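Local coordinates for protein putative primosome component (Streptococcus pyogenes serotype M3, PDB 2QGZ) that probably serves as a primosomal helicase loader, an IstB-like P-loop ATPase thought to help place the replicative helicase on DNA, at residues K213-L218 with Q242-E247; L249-T254 with R286-E291. One frame throughout, in Å; residues are numbered along the deposited sequence.

Interaction 1: K213-L218 with Q242-E247; sequences KNVPVL and QYRMLE
Arg244 reaches from helix 237-247 to the segment 213-218, which runs from a loop into strand 217-221, and donates hydrogen bonds to two of its backbone carbonyls. Both terminal nitrogens converge on one acceptor, Val215 O, with Arg244 NH1 at 2.8 Å and Arg244 NH2 at 2.9 Å, and that oxygen lies in the guanidinium plane. NH1 uses a lone pair of Val215 O, whereas NH2 approaches with some tilt from the carbonyl plane. Arg244 NH1 also bonds to Lys213 O at 2.8 Å, coming from above that carbonyl's plane. Beyond the segment, NH2 is shared with Pro250 O and NE donates to Thr251 OG1, which brings the count to five: two bonds from NH1, two from NH2, one from NE. The setting is a beta-alpha-beta crossover of the P-loop NTPase fold: strand 217-221 leads on to helix 237-247 and then to strand 251-255, its parallel neighbour.

Apolar and aromatic contacts flank these bonds. Leu218 CB sits over the centre of the Arg244 guanidinium, 3.4 Å above its plane. One face of the Tyr243 ring takes Lys213 CD in a CH-pi contact, 4.0 Å from the ring centroid. The lysine chain bends at chi4 (55°), putting NZ over the same face in a cation-pi contact, although its salt bridge to Asp210 is the stronger tie. Glu247 CG lies against the opposite face. At the ring's edge, Tyr243 OH donates to Asn214 OD1 at 2.7 Å.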
ATOM      1  N   LYS A 213     -10.903   5.446   2.539  1.00 43.27           N
ATOM      2  CA  LYS A 213     -10.371   6.656   1.933  1.00 40.74           C
ATOM      3  C   LYS A 213      -9.778   7.704   2.863  1.00 39.47           C
ATOM      4  O   LYS A 213      -8.938   8.488   2.439  1.00 39.12           O
ATOM      5  CB  LYS A 213     -11.424   7.317   1.040  1.00 40.76           C
ATOM      6  CG  LYS A 213     -12.592   7.955   1.759  1.00 39.17           C
ATOM      7  CD  LYS A 213     -13.370   8.822   0.778  1.00 41.01           C
ATOM      8  CE  LYS A 213     -14.677   9.332   1.362  1.00 41.23           C
ATOM      9  NZ  LYS A 213     -14.484  10.053   2.643  1.00 42.25           N
ATOM     10  N   ASN A 214     -10.193   7.734   4.122  1.00 38.65           N
ATOM     11  CA  ASN A 214      -9.651   8.749   5.014  1.00 37.91           C
ATOM     12  C   ASN A 214      -8.603   8.270   6.018  1.00 36.55           C
ATOM     13  O   ASN A 214      -8.203   9.034   6.897  1.00 35.67           O
ATOM     14  CB  ASN A 214     -10.788   9.475   5.752  1.00 38.55           C
ATOM     15  CG  ASN A 214     -10.346  10.828   6.325  1.00 39.44           C
ATOM     16  OD1 ASN A 214      -9.777  11.657   5.607  1.00 42.96           O
ATOM     17  ND2 ASN A 214     -10.606  11.054   7.615  1.00 37.45           N
ATOM     18  N   VAL A 215      -8.142   7.026   5.903  1.00 35.44           N
ATOM     19  CA  VAL A 215      -7.125   6.547   6.832  1.00 33.43           C
ATOM     20  C   VAL A 215      -5.813   7.292   6.580  1.00 34.13           C
ATOM     21  O   VAL A 215      -5.491   7.638   5.445  1.00 35.45           O
ATOM     22  CB  VAL A 215      -6.890   5.034   6.701  1.00 33.91           C
ATOM     23  CG1 VAL A 215      -8.166   4.286   7.080  1.00 31.84           C
ATOM     24  CG2 VAL A 215      -6.445   4.684   5.280  1.00 31.84           C
ATOM     25  N   PRO A 216      -5.042   7.559   7.640  1.00 32.96           N
ATOM     26  CA  PRO A 216      -3.768   8.276   7.516  1.00 33.61           C
ATOM     27  C   PRO A 216      -2.809   7.731   6.461  1.00 32.60           C
ATOM     28  O   PRO A 216      -2.185   8.496   5.729  1.00 33.85           O
ATOM     29  CB  PRO A 216      -3.188   8.181   8.920  1.00 32.80           C
ATOM     30  CG  PRO A 216      -4.419   8.174   9.779  1.00 32.18           C
ATOM     31  CD  PRO A 216      -5.309   7.207   9.047  1.00 31.52           C
ATOM     32  N   VAL A 217      -2.684   6.413   6.404  1.00 30.90           N
ATOM     33  CA  VAL A 217      -1.796   5.761   5.453  1.00 29.47           C
ATOM     34  C   VAL A 217      -2.530   4.552   4.905  1.00 28.90           C
ATOM     35  O   VAL A 217      -3.006   3.715   5.666  1.00 26.98           O
ATOM     36  CB  VAL A 217      -0.502   5.276   6.124  1.00 27.79           C
ATOM     37  CG1 VAL A 217       0.352   4.546   5.121  1.00 29.37           C
ATOM     38  CG2 VAL A 217       0.258   6.444   6.691  1.00 30.30           C
ATOM     39  N   LEU A 218      -2.605   4.464   3.585  1.00 28.03           N
ATOM     40  CA  LEU A 218      -3.312   3.381   2.924  1.00 28.39           C
ATOM     41  C   LEU A 218      -2.389   2.591   2.000  1.00 28.81           C
ATOM     42  O   LEU A 218      -1.633   3.177   1.206  1.00 28.61           O
ATOM     43  CB  LEU A 218      -4.482   3.959   2.122  1.00 26.22           C
ATOM     44  CG  LEU A 218      -5.292   2.959   1.300  1.00 29.02           C
ATOM     45  CD1 LEU A 218      -6.001   1.968   2.228  1.00 26.95           C
ATOM     46  CD2 LEU A 218      -6.306   3.712   0.451  1.00 25.42           C
ATOM     47  N   GLN A 242      -8.422  10.159  -5.982  1.00 32.63           N
ATOM     48  CA  GLN A 242      -8.680  11.589  -6.155  1.00 31.54           C
ATOM     49  C   GLN A 242      -8.798  12.271  -4.797  1.00 31.68           C
ATOM     50  O   GLN A 242      -8.180  13.298  -4.547  1.00 32.46           O
ATOM     51  CB  GLN A 242      -9.977  11.789  -6.928  1.00 32.91           C
ATOM     52  CG  GLN A 242     -10.383  13.218  -7.087  1.00 33.80           C
ATOM     53  CD  GLN A 242     -11.643  13.353  -7.918  1.00 35.43           C
ATOM     54  OE1 GLN A 242     -11.839  14.348  -8.610  1.00 37.66           O
ATOM     55  NE2 GLN A 242     -12.509  12.357  -7.839  1.00 36.13           N
ATOM     56  N   TYR A 243      -9.593  11.685  -3.914  1.00 30.71           N
ATOM     57  CA  TYR A 243      -9.781  12.235  -2.587  1.00 31.49           C
ATOM     58  C   TYR A 243      -8.493  12.256  -1.765  1.00 33.92           C
ATOM     59  O   TYR A 243      -8.256  13.203  -1.011  1.00 34.97           O
ATOM     60  CB  TYR A 243     -10.854  11.437  -1.853  1.00 30.65           C
ATOM     61  CG  TYR A 243     -10.969  11.763  -0.388  1.00 30.28           C
ATOM     62  CD1 TYR A 243     -10.234  11.054   0.561  1.00 29.28           C
ATOM     63  CD2 TYR A 243     -11.826  12.772   0.055  1.00 31.00           C
ATOM     64  CE1 TYR A 243     -10.348  11.339   1.921  1.00 31.54           C
ATOM     65  CE2 TYR A 243     -11.959  13.067   1.411  1.00 31.47           C
ATOM     66  CZ  TYR A 243     -11.214  12.349   2.341  1.00 34.01           C
ATOM     67  OH  TYR A 243     -11.322  12.644   3.681  1.00 32.96           O
ATOM     68  N   ARG A 244      -7.661  11.222  -1.896  1.00 33.53           N
ATOM     69  CA  ARG A 244      -6.425  11.198  -1.133  1.00 34.42           C
ATOM     70  C   ARG A 244      -5.425  12.200  -1.708  1.00 34.70           C
ATOM     71  O   ARG A 244      -4.583  12.728  -0.979  1.00 33.56           O
ATOM     72  CB  ARG A 244      -5.854   9.768  -1.058  1.00 30.63           C
ATOM     73  CG  ARG A 244      -6.719   8.835  -0.199  1.00 30.52           C
ATOM     74  CD  ARG A 244      -6.146   7.411  -0.075  1.00 31.87           C
ATOM     75  NE  ARG A 244      -5.012   7.352   0.843  1.00 31.49           N
ATOM     76  CZ  ARG A 244      -5.107   7.404   2.169  1.00 32.85           C
ATOM     77  NH1 ARG A 244      -6.288   7.510   2.757  1.00 32.26           N
ATOM     78  NH2 ARG A 244      -4.013   7.363   2.914  1.00 30.95           N
ATOM     79  N   MET A 245      -5.531  12.492  -3.001  1.00 35.98           N
ATOM     80  CA  MET A 245      -4.644  13.488  -3.607  1.00 37.03           C
ATOM     81  C   MET A 245      -4.960  14.854  -2.987  1.00 37.67           C
ATOM     82  O   MET A 245      -4.066  15.550  -2.504  1.00 39.54           O
ATOM     83  CB  MET A 245      -4.835  13.558  -5.133  1.00 36.19           C
ATOM     84  CG  MET A 245      -3.819  12.733  -5.931  1.00 32.78           C
ATOM     85  SD  MET A 245      -4.068  12.710  -7.731  1.00 33.21           S
ATOM     86  CE  MET A 245      -3.489  14.345  -8.139  1.00 32.18           C
ATOM     87  N   LEU A 246      -6.237  15.224  -2.986  1.00 38.28           N
ATOM     88  CA  LEU A 246      -6.665  16.503  -2.423  1.00 39.78           C
ATOM     89  C   LEU A 246      -6.398  16.590  -0.929  1.00 40.44           C
ATOM     90  O   LEU A 246      -5.993  17.630  -0.430  1.00 42.26           O
ATOM     91  CB  LEU A 246      -8.158  16.729  -2.670  1.00 38.39           C
ATOM     92  CG  LEU A 246      -8.587  17.167  -4.065  1.00 39.06           C
ATOM     93  CD1 LEU A 246     -10.089  16.988  -4.212  1.00 39.44           C
ATOM     94  CD2 LEU A 246      -8.197  18.618  -4.280  1.00 39.03           C
ATOM     95  N   GLU A 247      -6.627  15.494  -0.219  1.00 41.09           N
ATOM     96  CA  GLU A 247      -6.424  15.457   1.223  1.00 41.68           C
ATOM     97  C   GLU A 247      -4.964  15.244   1.646  1.00 41.63           C
ATOM     98  O   GLU A 247      -4.662  15.213   2.837  1.00 41.96           O
ATOM     99  CB  GLU A 247      -7.294  14.353   1.828  1.00 42.40           C
ATOM    100  CG  GLU A 247      -8.768  14.696   1.981  1.00 44.60           C
ATOM    101  CD  GLU A 247      -9.064  15.283   3.345  1.00 46.75           C
ATOM    102  OE1 GLU A 247      -8.362  14.892   4.311  1.00 48.40           O
ATOM    103  OE2 GLU A 247      -9.994  16.113   3.464  1.00 46.31           O
TER

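Interaction 2: L249-T254 with R286-E291; sequences LPTFFT and RYLARE
Thr251 and Phe253, on a central strand of the parallel sheet of a P-loop NTPase fold, meet Leu288 and Ala289 at the joint where helix 281-288 passes into strand 289-293. The two strands are not neighbours in the sheet. Strand 154-158 runs between them, pairing with 251-255 through backbone bonds of Phe253 to Leu155 and Leu157, so the contact bridges past it and brings a helix end against a strand start. Strand 154-158 itself leads toward a probable Walker A loop.

No direct hydrogen bond crosses the contact; a water does the joining. It accepts from Thr251 N at 2.7 Å and donates to Leu288 O at 2.9 Å, which gives a partner to a backbone amide at the start of the strand and to a carbonyl at the end of the helix. Ala289 is the first residue to leave helical backbone angles, and its CB points toward the strand. Ala289 CB rests 3.8 Å from Thr251 O and 3.9 Å from Phe253 CE1, at the ring's edge and near its plane. Leu288 also points toward the strand and packs on Leu241 and Met245 of helix 237-247. The Leu288 and Thr251 side chains cross at a slant, with Leu288 CD2 4.1 Å from Thr251 OG1. That hydroxyl accepts from Arg244 NE; chi1 (-52°) sets it beside the backbone nitrogen of its own residue, and Thr251 OG1 donates to Leu249 O at 2.9 Å.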
ATOM      1  N   LEU A 249      -2.996  12.551   1.593  1.00 38.36           N
ATOM      2  CA  LEU A 249      -2.866  11.369   2.427  1.00 35.72           C
ATOM      3  C   LEU A 249      -1.967  10.346   1.698  1.00 35.87           C
ATOM      4  O   LEU A 249      -2.276   9.906   0.586  1.00 34.90           O
ATOM      5  CB  LEU A 249      -4.253  10.787   2.724  1.00 33.76           C
ATOM      6  CG  LEU A 249      -5.235  11.671   3.522  1.00 32.66           C
ATOM      7  CD1 LEU A 249      -6.598  11.007   3.585  1.00 32.19           C
ATOM      8  CD2 LEU A 249      -4.718  11.902   4.932  1.00 29.13           C
ATOM      9  N   PRO A 250      -0.834   9.969   2.319  1.00 34.98           N
ATOM     10  CA  PRO A 250       0.140   9.012   1.778  1.00 34.03           C
ATOM     11  C   PRO A 250      -0.533   7.722   1.325  1.00 33.81           C
ATOM     12  O   PRO A 250      -1.281   7.103   2.081  1.00 34.77           O
ATOM     13  CB  PRO A 250       1.082   8.775   2.953  1.00 34.81           C
ATOM     14  CG  PRO A 250       0.983  10.056   3.742  1.00 34.94           C
ATOM     15  CD  PRO A 250      -0.488  10.335   3.705  1.00 34.77           C
ATOM     16  N   THR A 251      -0.244   7.302   0.099  1.00 32.23           N
ATOM     17  CA  THR A 251      -0.850   6.105  -0.456  1.00 30.29           C
ATOM     18  C   THR A 251       0.217   5.234  -1.096  1.00 31.27           C
ATOM     19  O   THR A 251       1.022   5.714  -1.892  1.00 32.00           O
ATOM     20  CB  THR A 251      -1.892   6.506  -1.499  1.00 29.86           C
ATOM     21  OG1 THR A 251      -2.786   7.461  -0.908  1.00 28.04           O
ATOM     22  CG2 THR A 251      -2.675   5.295  -1.988  1.00 26.38           C
ATOM     23  N   PHE A 252       0.234   3.957  -0.730  1.00 31.40           N
ATOM     24  CA  PHE A 252       1.214   3.025  -1.275  1.00 31.14           C
ATOM     25  C   PHE A 252       0.521   1.971  -2.136  1.00 30.26           C
ATOM     26  O   PHE A 252      -0.693   1.827  -2.083  1.00 30.43           O
ATOM     27  CB  PHE A 252       1.967   2.321  -0.144  1.00 29.33           C
ATOM     28  CG  PHE A 252       2.752   3.247   0.741  1.00 31.11           C
ATOM     29  CD1 PHE A 252       2.108   4.194   1.534  1.00 32.28           C
ATOM     30  CD2 PHE A 252       4.144   3.166   0.791  1.00 30.00           C
ATOM     31  CE1 PHE A 252       2.841   5.048   2.367  1.00 34.55           C
ATOM     32  CE2 PHE A 252       4.885   4.014   1.617  1.00 31.11           C
ATOM     33  CZ  PHE A 252       4.236   4.957   2.408  1.00 32.23           C
ATOM     34  N   PHE A 253       1.299   1.243  -2.931  1.00 30.04           N
ATOM     35  CA  PHE A 253       0.763   0.190  -3.787  1.00 30.06           C
ATOM     36  C   PHE A 253       1.811  -0.899  -3.971  1.00 31.04           C
ATOM     37  O   PHE A 253       2.997  -0.670  -3.756  1.00 32.15           O
ATOM     38  CB  PHE A 253       0.439   0.704  -5.201  1.00 30.48           C
ATOM     39  CG  PHE A 253      -0.344   1.981  -5.249  1.00 27.43           C
ATOM     40  CD1 PHE A 253       0.283   3.207  -5.036  1.00 26.33           C
ATOM     41  CD2 PHE A 253      -1.707   1.962  -5.566  1.00 28.76           C
ATOM     42  CE1 PHE A 253      -0.433   4.407  -5.144  1.00 28.74           C
ATOM     43  CE2 PHE A 253      -2.440   3.158  -5.678  1.00 28.36           C
ATOM     44  CZ  PHE A 253      -1.798   4.384  -5.467  1.00 28.81           C
ATOM     45  N   THR A 254       1.366  -2.082  -4.370  1.00 30.97           N
ATOM     46  CA  THR A 254       2.273  -3.181  -4.694  1.00 31.33           C
ATOM     47  C   THR A 254       1.667  -3.721  -5.988  1.00 33.21           C
ATOM     48  O   THR A 254       0.451  -3.649  -6.192  1.00 30.22           O
ATOM     49  CB  THR A 254       2.280  -4.319  -3.655  1.00 31.51           C
ATOM     50  OG1 THR A 254       0.997  -4.934  -3.624  1.00 29.34           O
ATOM     51  CG2 THR A 254       2.628  -3.802  -2.268  1.00 32.48           C
ATOM     52  N   ARG A 286       0.793   7.705 -10.278  1.00 41.52           N
ATOM     53  CA  ARG A 286       2.117   8.287 -10.471  1.00 41.92           C
ATOM     54  C   ARG A 286       2.309   9.532  -9.632  1.00 41.07           C
ATOM     55  O   ARG A 286       3.430   9.897  -9.293  1.00 41.92           O
ATOM     56  CB  ARG A 286       2.355   8.661 -11.937  1.00 45.19           C
ATOM     57  CG  ARG A 286       2.411   7.501 -12.913  1.00 50.27           C
ATOM     58  CD  ARG A 286       2.885   7.993 -14.276  1.00 55.77           C
ATOM     59  NE  ARG A 286       3.003   6.909 -15.251  1.00 61.74           N
ATOM     60  CZ  ARG A 286       1.983   6.391 -15.934  1.00 64.64           C
ATOM     61  NH1 ARG A 286       0.750   6.859 -15.762  1.00 64.44           N
ATOM     62  NH2 ARG A 286       2.195   5.391 -16.783  1.00 65.84           N
ATOM     63  N   TYR A 287       1.220  10.205  -9.302  1.00 41.04           N
ATOM     64  CA  TYR A 287       1.341  11.414  -8.507  1.00 40.75           C
ATOM     65  C   TYR A 287       1.494  11.082  -7.018  1.00 38.60           C
ATOM     66  O   TYR A 287       2.251  11.740  -6.305  1.00 37.25           O
ATOM     67  CB  TYR A 287       0.128  12.322  -8.757  1.00 42.35           C
ATOM     68  CG  TYR A 287       0.069  13.535  -7.862  1.00 43.89           C
ATOM     69  CD1 TYR A 287      -0.519  13.464  -6.602  1.00 45.33           C
ATOM     70  CD2 TYR A 287       0.642  14.738  -8.252  1.00 46.45           C
ATOM     71  CE1 TYR A 287      -0.531  14.561  -5.750  1.00 47.46           C
ATOM     72  CE2 TYR A 287       0.639  15.846  -7.405  1.00 49.13           C
ATOM     73  CZ  TYR A 287       0.054  15.748  -6.154  1.00 48.32           C
ATOM     74  OH  TYR A 287       0.084  16.824  -5.291  1.00 47.54           O
ATOM     75  N   LEU A 288       0.799  10.043  -6.563  1.00 37.59           N
ATOM     76  CA  LEU A 288       0.841   9.635  -5.159  1.00 36.26           C
ATOM     77  C   LEU A 288       2.043   8.790  -4.739  1.00 36.09           C
ATOM     78  O   LEU A 288       2.440   8.824  -3.572  1.00 33.98           O
ATOM     79  CB  LEU A 288      -0.431   8.865  -4.807  1.00 35.34           C
ATOM     80  CG  LEU A 288      -1.734   9.653  -4.820  1.00 35.50           C
ATOM     81  CD1 LEU A 288      -2.909   8.713  -4.984  1.00 32.21           C
ATOM     82  CD2 LEU A 288      -1.837  10.449  -3.538  1.00 34.78           C
ATOM     83  N   ALA A 289       2.636   8.044  -5.666  1.00 35.42           N
ATOM     84  CA  ALA A 289       3.757   7.186  -5.278  1.00 37.25           C
ATOM     85  C   ALA A 289       4.922   7.087  -6.258  1.00 38.11           C
ATOM     86  O   ALA A 289       4.754   7.231  -7.465  1.00 40.54           O
ATOM     87  CB  ALA A 289       3.232   5.794  -4.972  1.00 34.91           C
ATOM     88  N   ARG A 290       6.108   6.832  -5.720  1.00 39.38           N
ATOM     89  CA  ARG A 290       7.309   6.694  -6.534  1.00 41.38           C
ATOM     90  C   ARG A 290       7.516   5.212  -6.826  1.00 41.41           C
ATOM     91  O   ARG A 290       7.391   4.376  -5.939  1.00 40.86           O
ATOM     92  CB  ARG A 290       8.511   7.283  -5.795  1.00 46.68           C
ATOM     93  CG  ARG A 290       8.464   8.811  -5.669  1.00 54.49           C
ATOM     94  CD  ARG A 290       8.733   9.484  -7.030  1.00 60.92           C
ATOM     95  NE  ARG A 290       8.377  10.906  -7.068  1.00 65.49           N
ATOM     96  CZ  ARG A 290       7.127  11.372  -7.120  1.00 68.06           C
ATOM     97  NH1 ARG A 290       6.097  10.533  -7.141  1.00 68.37           N
ATOM     98  NH2 ARG A 290       6.905  12.681  -7.159  1.00 68.18           N
ATOM     99  N   GLU A 291       7.826   4.896  -8.075  1.00 40.73           N
ATOM    100  CA  GLU A 291       8.020   3.515  -8.517  1.00 41.06           C
ATOM    101  C   GLU A 291       9.334   2.905  -8.040  1.00 40.00           C
ATOM    102  O   GLU A 291      10.378   3.537  -8.140  1.00 39.90           O
ATOM    103  CB  GLU A 291       7.971   3.478 -10.040  1.00 41.40           C
ATOM    104  CG  GLU A 291       7.649   2.143 -10.666  1.00 46.65           C
ATOM    105  CD  GLU A 291       7.733   2.195 -12.193  1.00 48.85           C
ATOM    106  OE1 GLU A 291       7.159   1.302 -12.855  1.00 48.83           O
ATOM    107  OE2 GLU A 291       8.379   3.126 -12.730  1.00 48.73           O
TER
HETATM  108  O   HOH W   1       0.767   9.400  -1.331  1.00 39.13           O

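Overall arrangement
Followed from the N terminus, the chain first passes 213-218 into strand 217-221, and interaction 1 closes a loop when helix 237-247 returns to that entry 24 residues later. Strand 251-255 follows directly and opens interaction 2, which closes a longer loop at the end of helix 281-288. The two contacts stand in series, neither nested nor crossed, with centres about 11 Å apart. They are joined where strands 217-221 and 251-255 lie side by side, with a probable bond between Leu218 O and Phe252 N, and where Met245 packs on Tyr287. Together they tie helices 237-247 and 281-288 to the parallel sheet.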